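Local coordinates for putative agmatinase (Clostridium difficile, PDB 3LHL), which probably hydrolyses agmatine to putrescine and urea, as expected of a manganese-dependent member of the arginase family, at residues 35-40 with 259-264; 122-127 with 163-168. One frame throughout, in Å; residues are numbered along the deposited sequence.

Contact 1 of 2, residues 35-40 with 259-264; sequences RKEFYG and STVIAC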
ATOM      1  N   ARG A  35      -5.119   2.365 -15.553  1.00 25.35           N
ATOM      2  CA  ARG A  35      -5.524   1.385 -16.550  1.00 26.88           C
ATOM      3  C   ARG A  35      -5.273   1.829 -17.987  1.00 28.29           C
ATOM      4  O   ARG A  35      -4.756   1.059 -18.796  1.00 28.62           O
ATOM      5  CB  ARG A  35      -7.001   1.013 -16.367  1.00 23.66           C
ATOM      6  CG  ARG A  35      -7.511   0.021 -17.403  1.00 22.57           C
ATOM      7  CD  ARG A  35      -8.833  -0.609 -16.998  1.00 20.73           C
ATOM      8  NE  ARG A  35      -8.731  -1.276 -15.700  1.00 20.39           N
ATOM      9  CZ  ARG A  35      -9.288  -0.818 -14.583  1.00 20.34           C
ATOM     10  NH1 ARG A  35      -9.992   0.310 -14.603  1.00 20.19           N
ATOM     11  NH2 ARG A  35      -9.138  -1.480 -13.447  1.00 17.84           N
ATOM     12  N   LYS A  36      -5.625   3.067 -18.307  1.00 30.70           N
ATOM     13  CA  LYS A  36      -5.421   3.562 -19.663  1.00 33.64           C
ATOM     14  C   LYS A  36      -3.975   3.967 -19.905  1.00 34.62           C
ATOM     15  O   LYS A  36      -3.624   4.412 -20.994  1.00 35.21           O
ATOM     16  CB  LYS A  36      -6.333   4.761 -19.935  1.00 36.33           C
ATOM     17  CG  LYS A  36      -6.115   5.942 -19.004  1.00 37.88           C
ATOM     18  CD  LYS A  36      -6.880   7.174 -19.481  1.00 41.29           C
ATOM     19  CE  LYS A  36      -6.335   7.681 -20.818  1.00 44.51           C
ATOM     20  NZ  LYS A  36      -6.936   8.977 -21.256  1.00 44.32           N
ATOM     21  N   GLU A  37      -3.143   3.807 -18.883  1.00 35.22           N
ATOM     22  CA  GLU A  37      -1.733   4.170 -18.956  1.00 38.45           C
ATOM     23  C   GLU A  37      -0.819   2.941 -18.982  1.00 38.58           C
ATOM     24  O   GLU A  37       0.113   2.856 -19.782  1.00 38.27           O
ATOM     25  CB  GLU A  37      -1.380   5.046 -17.747  1.00 40.85           C
ATOM     26  CG  GLU A  37       0.095   5.394 -17.594  1.00 45.33           C
ATOM     27  CD  GLU A  37       0.500   6.624 -18.388  1.00 49.40           C
ATOM     28  OE1 GLU A  37      -0.135   7.686 -18.200  1.00 50.20           O
ATOM     29  OE2 GLU A  37       1.456   6.530 -19.193  1.00 49.39           O
ATOM     30  N   PHE A  38      -1.094   1.994 -18.094  1.00 37.57           N
ATOM     31  CA  PHE A  38      -0.294   0.786 -17.988  1.00 38.30           C
ATOM     32  C   PHE A  38      -0.027   0.109 -19.340  1.00 40.00           C
ATOM     33  O   PHE A  38       1.060  -0.426 -19.567  1.00 38.18           O
ATOM     34  CB  PHE A  38      -0.979  -0.200 -17.037  1.00 35.12           C
ATOM     35  CG  PHE A  38      -0.045  -1.210 -16.443  1.00 31.94           C
ATOM     36  CD1 PHE A  38       0.905  -0.823 -15.503  1.00 30.52           C
ATOM     37  CD2 PHE A  38      -0.087  -2.536 -16.848  1.00 28.67           C
ATOM     38  CE1 PHE A  38       1.806  -1.748 -14.975  1.00 30.09           C
ATOM     39  CE2 PHE A  38       0.804  -3.466 -16.330  1.00 30.56           C
ATOM     40  CZ  PHE A  38       1.755  -3.073 -15.392  1.00 29.65           C
ATOM     41  N   TYR A  39      -1.018   0.142 -20.228  1.00 42.77           N
ATOM     42  CA  TYR A  39      -0.919  -0.466 -21.557  1.00 45.71           C
ATOM     43  C   TYR A  39       0.421  -0.266 -22.262  1.00 44.93           C
ATOM     44  O   TYR A  39       1.065  -1.230 -22.684  1.00 45.49           O
ATOM     45  CB  TYR A  39      -2.011   0.080 -22.488  1.00 49.62           C
ATOM     46  CG  TYR A  39      -3.430  -0.293 -22.119  1.00 55.08           C
ATOM     47  CD1 TYR A  39      -3.817  -1.629 -22.008  1.00 57.17           C
ATOM     48  CD2 TYR A  39      -4.396   0.692 -21.910  1.00 56.69           C
ATOM     49  CE1 TYR A  39      -5.137  -1.975 -21.698  1.00 58.47           C
ATOM     50  CE2 TYR A  39      -5.715   0.359 -21.599  1.00 58.44           C
ATOM     51  CZ  TYR A  39      -6.078  -0.976 -21.494  1.00 59.11           C
ATOM     52  OH  TYR A  39      -7.379  -1.310 -21.177  1.00 59.67           O
ATOM     53  N   GLY A  40       0.831   0.993 -22.389  1.00 43.18           N
ATOM     54  CA  GLY A  40       2.059   1.307 -23.098  1.00 42.04           C
ATOM     55  C   GLY A  40       3.403   1.228 -22.404  1.00 40.37           C
ATOM     56  O   GLY A  40       4.424   1.539 -23.020  1.00 40.81           O
ATOM     57  N   SER A 259       2.420  11.487 -11.939  1.00 14.75           N
ATOM     58  CA  SER A 259       2.078  10.709 -10.751  1.00 14.90           C
ATOM     59  C   SER A 259       1.479   9.357 -11.126  1.00 15.11           C
ATOM     60  O   SER A 259       1.724   8.353 -10.464  1.00 15.35           O
ATOM     61  CB  SER A 259       1.078  11.475  -9.884  1.00 13.19           C
ATOM     62  OG  SER A 259       1.677  12.626  -9.326  1.00 14.67           O
ATOM     63  N   THR A 260       0.687   9.339 -12.192  1.00 16.69           N
ATOM     64  CA  THR A 260       0.054   8.110 -12.654  1.00 16.86           C
ATOM     65  C   THR A 260       1.113   7.154 -13.200  1.00 17.80           C
ATOM     66  O   THR A 260       1.070   5.946 -12.960  1.00 15.98           O
ATOM     67  CB  THR A 260      -0.981   8.422 -13.758  1.00 17.88           C
ATOM     68  OG1 THR A 260      -1.981   9.304 -13.229  1.00 16.86           O
ATOM     69  CG2 THR A 260      -1.652   7.138 -14.262  1.00 16.02           C
ATOM     70  N   VAL A 261       2.068   7.711 -13.935  1.00 17.85           N
ATOM     71  CA  VAL A 261       3.136   6.921 -14.518  1.00 16.64           C
ATOM     72  C   VAL A 261       3.956   6.300 -13.395  1.00 16.11           C
ATOM     73  O   VAL A 261       4.341   5.138 -13.462  1.00 13.73           O
ATOM     74  CB  VAL A 261       4.043   7.802 -15.406  1.00 19.05           C
ATOM     75  CG1 VAL A 261       5.163   6.967 -16.003  1.00 17.86           C
ATOM     76  CG2 VAL A 261       3.211   8.444 -16.508  1.00 17.73           C
ATOM     77  N   ILE A 262       4.218   7.086 -12.359  1.00 15.82           N
ATOM     78  CA  ILE A 262       4.984   6.606 -11.216  1.00 15.25           C
ATOM     79  C   ILE A 262       4.262   5.435 -10.550  1.00 15.57           C
ATOM     80  O   ILE A 262       4.882   4.428 -10.205  1.00 15.89           O
ATOM     81  CB  ILE A 262       5.189   7.732 -10.181  1.00 13.74           C
ATOM     82  CG1 ILE A 262       6.018   8.862 -10.810  1.00 15.17           C
ATOM     83  CG2 ILE A 262       5.843   7.177  -8.928  1.00 13.06           C
ATOM     84  CD1 ILE A 262       6.281  10.048  -9.888  1.00 11.69           C
ATOM     85  N   ALA A 263       2.950   5.569 -10.374  1.00 14.99           N
ATOM     86  CA  ALA A 263       2.158   4.515  -9.745  1.00 15.21           C
ATOM     87  C   ALA A 263       2.200   3.248 -10.603  1.00 15.55           C
ATOM     88  O   ALA A 263       2.266   2.131 -10.087  1.00 14.75           O
ATOM     89  CB  ALA A 263       0.708   4.982  -9.565  1.00 12.99           C
ATOM     90  N   CYS A 264       2.159   3.433 -11.916  1.00 15.06           N
ATOM     91  CA  CYS A 264       2.182   2.306 -12.833  1.00 16.56           C
ATOM     92  C   CYS A 264       3.493   1.552 -12.723  1.00 17.26           C
ATOM     93  O   CYS A 264       3.504   0.324 -12.683  1.00 17.22           O
ATOM     94  CB  CYS A 264       1.972   2.783 -14.266  1.00 14.79           C
ATOM     95  SG  CYS A 264       0.270   3.288 -14.629  1.00 17.03           S
TER
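E37 and F38, from the segment on helix 30-38, meet T260, V261 and C264 on one side of helix 258-278. The nearest backbone pair is F38 with C264, whose CA atoms lie 5.9 Å apart; E37 and V261 follow at 7.1 Å. Together the segments bury 235 Å², and no hydrogen bond links them.

The aliphatic contacts centre on E37. Its CG is anti to the backbone N (chi1 174°), and this carbon comes to 3.6 Å from C264 SG. CB of E37 reaches T260 CG2 at 4.1 Å, the two side chains crossing obliquely. A bend at chi2 (86°) then turns the carboxylate carbon over to V261, where the glutamate meets a methyl group: OE2 of E37 is 3.7 Å from V261 CG2. V261 CG2 is therefore touched by the head of the glutamate, whereas the sulfur and the threonine methyl are touched by its stem.

F38 makes the aromatic contact, through its ring edge. Its CE1 is 3.5 Å from C264 O, which lies in the plane of the ring. An apolar contact accompanies it, F38 CD1 to C264 CB at 4.0 Å.

Neighbouring residues extend the interface. M34, one turn back on helix 30-38, also packs on T260, A263 and C264, while T260 OG1 has a weak hydrogen bond with S33 OG.

Between 35-40 and 259-264 the contact is van der Waals packing within the arginase fold, away from the manganese-binding residues H98, D121, H123, D125, D202 and D204; the weak T260-S33 bond lies just beside it. Because E37 contributes carbon atoms to sulfur and methyl groups and only carboxylate-to-methyl contact at its tip, its charge has no counter-ion across the two segments, whose fit rests on shape.

Contact 2 of 2, residues 122-127 with 163-168; sequences AHTDLR and KEEFKF. With MN (manganese (II) ion), chain C; MN (manganese (II) ion), chain B.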
ATOM      1  N   ALA A 122       3.871   9.284   4.257  1.00 15.11           N
ATOM      2  CA  ALA A 122       4.399  10.589   4.624  1.00 15.36           C
ATOM      3  C   ALA A 122       3.756  10.906   5.971  1.00 17.72           C
ATOM      4  O   ALA A 122       4.286  11.698   6.761  1.00 20.14           O
ATOM      5  CB  ALA A 122       3.996  11.621   3.602  1.00 14.32           C
ATOM      6  N   HIS A 123       2.620  10.256   6.229  1.00 16.07           N
ATOM      7  CA  HIS A 123       1.863  10.449   7.463  1.00 17.69           C
ATOM      8  C   HIS A 123       1.845   9.212   8.358  1.00 18.02           C
ATOM      9  O   HIS A 123       1.885   8.077   7.872  1.00 16.92           O
ATOM     10  CB  HIS A 123       0.424  10.854   7.125  1.00 15.82           C
ATOM     11  CG  HIS A 123       0.337  11.905   6.066  1.00 18.72           C
ATOM     12  ND1 HIS A 123       0.307  11.602   4.720  1.00 16.36           N
ATOM     13  CD2 HIS A 123       0.367  13.257   6.147  1.00 16.78           C
ATOM     14  CE1 HIS A 123       0.325  12.723   4.020  1.00 18.09           C
ATOM     15  NE2 HIS A 123       0.363  13.741   4.862  1.00 16.79           N
ATOM     16  N   THR A 124       1.767   9.445   9.666  1.00 17.72           N
ATOM     17  CA  THR A 124       1.739   8.368  10.651  1.00 16.67           C
ATOM     18  C   THR A 124       0.451   7.547  10.568  1.00 17.19           C
ATOM     19  O   THR A 124       0.480   6.319  10.679  1.00 17.69           O
ATOM     20  CB  THR A 124       1.855   8.916  12.104  1.00 19.01           C
ATOM     21  OG1 THR A 124       0.635   9.576  12.467  1.00 18.48           O
ATOM     22  CG2 THR A 124       3.019   9.904  12.227  1.00 14.27           C
ATOM     23  N   ASP A 125      -0.675   8.229  10.368  1.00 16.20           N
ATOM     24  CA  ASP A 125      -1.972   7.560  10.304  1.00 17.20           C
ATOM     25  C   ASP A 125      -2.284   6.885  11.642  1.00 18.36           C
ATOM     26  O   ASP A 125      -3.044   5.921  11.704  1.00 18.69           O
ATOM     27  CB  ASP A 125      -1.987   6.513   9.184  1.00 16.34           C
ATOM     28  CG  ASP A 125      -2.109   7.133   7.810  1.00 16.16           C
ATOM     29  OD1 ASP A 125      -2.355   8.355   7.731  1.00 18.00           O
ATOM     30  OD2 ASP A 125      -1.971   6.399   6.809  1.00 15.59           O
ATOM     31  N   LEU A 126      -1.697   7.405  12.717  1.00 19.71           N
ATOM     32  CA  LEU A 126      -1.903   6.829  14.034  1.00 19.12           C
ATOM     33  C   LEU A 126      -2.984   7.497  14.885  1.00 20.53           C
ATOM     34  O   LEU A 126      -3.331   6.991  15.949  1.00 21.52           O
ATOM     35  CB  LEU A 126      -0.579   6.811  14.799  1.00 18.21           C
ATOM     36  CG  LEU A 126       0.434   5.742  14.375  1.00 18.83           C
ATOM     37  CD1 LEU A 126       1.702   5.866  15.200  1.00 17.55           C
ATOM     38  CD2 LEU A 126      -0.179   4.357  14.566  1.00 19.98           C
ATOM     39  N   ARG A 127      -3.535   8.618  14.437  1.00 21.79           N
ATOM     40  CA  ARG A 127      -4.554   9.259  15.256  1.00 22.45           C
ATOM     41  C   ARG A 127      -5.791   8.372  15.397  1.00 21.33           C
ATOM     42  O   ARG A 127      -6.135   7.611  14.489  1.00 19.49           O
ATOM     43  CB  ARG A 127      -4.925  10.635  14.698  1.00 22.71           C
ATOM     44  CG  ARG A 127      -5.683  10.651  13.391  1.00 24.34           C
ATOM     45  CD  ARG A 127      -5.733  12.087  12.881  1.00 24.77           C
ATOM     46  NE  ARG A 127      -4.383  12.570  12.596  1.00 24.88           N
ATOM     47  CZ  ARG A 127      -4.047  13.849  12.455  1.00 26.18           C
ATOM     48  NH1 ARG A 127      -4.962  14.802  12.577  1.00 24.87           N
ATOM     49  NH2 ARG A 127      -2.789  14.171  12.185  1.00 24.13           N
ATOM     50  N   LYS A 163       2.064  15.649  17.517  1.00 20.21           N
ATOM     51  CA  LYS A 163       3.127  15.212  18.408  1.00 23.46           C
ATOM     52  C   LYS A 163       2.745  13.895  19.101  1.00 24.09           C
ATOM     53  O   LYS A 163       3.596  13.031  19.312  1.00 23.56           O
ATOM     54  CB  LYS A 163       3.433  16.283  19.464  1.00 23.71           C
ATOM     55  CG  LYS A 163       4.589  15.895  20.371  1.00 27.11           C
ATOM     56  CD  LYS A 163       4.947  16.960  21.397  1.00 31.09           C
ATOM     57  CE  LYS A 163       6.274  16.599  22.077  1.00 33.11           C
ATOM     58  NZ  LYS A 163       6.650  17.509  23.198  1.00 34.70           N
ATOM     59  N   GLU A 164       1.469  13.748  19.445  1.00 24.65           N
ATOM     60  CA  GLU A 164       0.982  12.538  20.114  1.00 26.15           C
ATOM     61  C   GLU A 164       1.191  11.298  19.247  1.00 24.29           C
ATOM     62  O   GLU A 164       1.639  10.261  19.738  1.00 23.75           O
ATOM     63  CB  GLU A 164      -0.505  12.679  20.448  1.00 28.08           C
ATOM     64  CG  GLU A 164      -0.847  13.931  21.253  1.00 36.64           C
ATOM     65  CD  GLU A 164      -0.661  13.754  22.751  1.00 40.63           C
ATOM     66  OE1 GLU A 164       0.435  13.321  23.175  1.00 42.18           O
ATOM     67  OE2 GLU A 164      -1.620  14.053  23.503  1.00 42.49           O
ATOM     68  N   GLU A 165       0.865  11.406  17.960  1.00 23.42           N
ATOM     69  CA  GLU A 165       1.032  10.283  17.042  1.00 21.62           C
ATOM     70  C   GLU A 165       2.476   9.808  17.032  1.00 20.16           C
ATOM     71  O   GLU A 165       2.741   8.612  17.021  1.00 20.17           O
ATOM     72  CB  GLU A 165       0.614  10.673  15.626  1.00 22.26           C
ATOM     73  CG  GLU A 165      -0.883  10.858  15.442  1.00 22.80           C
ATOM     74  CD  GLU A 165      -1.233  11.294  14.034  1.00 25.03           C
ATOM     75  OE1 GLU A 165      -0.738  12.357  13.600  1.00 24.40           O
ATOM     76  OE2 GLU A 165      -2.000  10.576  13.356  1.00 27.42           O
ATOM     77  N   PHE A 166       3.412  10.749  17.032  1.00 21.15           N
ATOM     78  CA  PHE A 166       4.828  10.397  17.031  1.00 21.98           C
ATOM     79  C   PHE A 166       5.255   9.781  18.367  1.00 22.90           C
ATOM     80  O   PHE A 166       6.007   8.806  18.387  1.00 22.57           O
ATOM     81  CB  PHE A 166       5.673  11.633  16.698  1.00 18.77           C
ATOM     82  CG  PHE A 166       5.678  11.978  15.231  1.00 18.31           C
ATOM     83  CD1 PHE A 166       6.424  11.224  14.329  1.00 16.86           C
ATOM     84  CD2 PHE A 166       4.917  13.035  14.745  1.00 18.08           C
ATOM     85  CE1 PHE A 166       6.410  11.517  12.968  1.00 13.81           C
ATOM     86  CE2 PHE A 166       4.899  13.334  13.381  1.00 16.74           C
ATOM     87  CZ  PHE A 166       5.646  12.573  12.494  1.00 13.56           C
ATOM     88  N   LYS A 167       4.773  10.346  19.474  1.00 23.00           N
ATOM     89  CA  LYS A 167       5.088   9.822  20.805  1.00 26.68           C
ATOM     90  C   LYS A 167       4.618   8.373  20.901  1.00 25.66           C
ATOM     91  O   LYS A 167       5.330   7.509  21.411  1.00 23.45           O
ATOM     92  CB  LYS A 167       4.378  10.629  21.899  1.00 28.01           C
ATOM     93  CG  LYS A 167       4.998  11.966  22.240  1.00 33.92           C
ATOM     94  CD  LYS A 167       4.178  12.669  23.318  1.00 38.58           C
ATOM     95  CE  LYS A 167       4.775  14.016  23.691  1.00 43.10           C
ATOM     96  NZ  LYS A 167       3.880  14.799  24.600  1.00 46.07           N
ATOM     97  N   PHE A 168       3.403   8.129  20.413  1.00 26.39           N
ATOM     98  CA  PHE A 168       2.797   6.801  20.424  1.00 27.21           C
ATOM     99  C   PHE A 168       3.787   5.773  19.896  1.00 27.80           C
ATOM    100  O   PHE A 168       3.884   4.661  20.420  1.00 28.61           O
ATOM    101  CB  PHE A 168       1.534   6.791  19.552  1.00 28.50           C
ATOM    102  CG  PHE A 168       0.692   5.551  19.704  1.00 28.60           C
ATOM    103  CD1 PHE A 168      -0.097   5.362  20.834  1.00 29.38           C
ATOM    104  CD2 PHE A 168       0.686   4.573  18.713  1.00 29.29           C
ATOM    105  CE1 PHE A 168      -0.884   4.215  20.981  1.00 29.65           C
ATOM    106  CE2 PHE A 168      -0.095   3.421  18.848  1.00 29.27           C
ATOM    107  CZ  PHE A 168      -0.881   3.243  19.985  1.00 28.51           C
TER
HETATM  108 MN    MN C 302      -0.281   9.594   3.495  1.00 17.84          MN
HETATM  109 MN    MN B 301      -1.682   6.882   4.529  1.00 18.22          MN
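L126 and E165 make the closest backbone approach, CA to CA 5.4 Å, where the irregular loop following strand 115-120 passes the first turns of helix 163-170; 347 Å² is buried between them.

E165 carries the polar contact. Its CG is anti to the carbonyl carbon and the chain is extended beyond it (chi2 178°), which carries CD toward the loop. OE2 lies 2.7 Å from R127 N in a weak bond, and R127 NE adds a better-directed one at 3.2 Å and 152°. R127 NH2 completes the salt bridge with E165 OE1 at 3.1 Å, again a weak bond. The guanidinium and carboxylate planes are 77° apart, so this is no flat, coplanar pairing. OE1 also accepts from T162 N, just ahead of the helix.

T124 shapes the loop from within: its OG1 accepts from L126 N at 3.2 Å, closing an ST turn. The T124 methyl CG2 sits over one face of F166, 3.9 Å from the ring centroid, in a CH-pi contact. Beyond the turn, L126 CD1 meets F168 CD2 at 3.9 Å.

Between these anchors D125 points the other way, its OD2 binding the manganese also held by H98, D121 and D202. H123 ND1 binds a neighbouring manganese at 2.4 Å, alongside D121, D202 and D204. By gripping both the backbone and the side chain of R127, the buried E165 carboxylate ties the metal-ligand loop to the helix; the arginine's charge would be expected to favour the anionic form of E165.

Contacts 1 and 2 lie on opposite sides of the chain's centre, about 31 Å apart between contact centres and about 13 Å between nearest atoms, and they do not touch. Along the chain, contact 2 is nested within the span that contact 1 closes. They share no helix or strand: contact 1 joins two helices, contact 2 a metal-bearing loop to a third helix. Both are partly buried, with contact 2 covering more area. Each involves a glutamate, used differently: E37 lends its carbons and tip to apolar packing, whereas E165 is buried and bonded to an arginine. Directed bonds hold E165, with apolar contacts around it; between 35-40 and 259-264 no hydrogen bond is made.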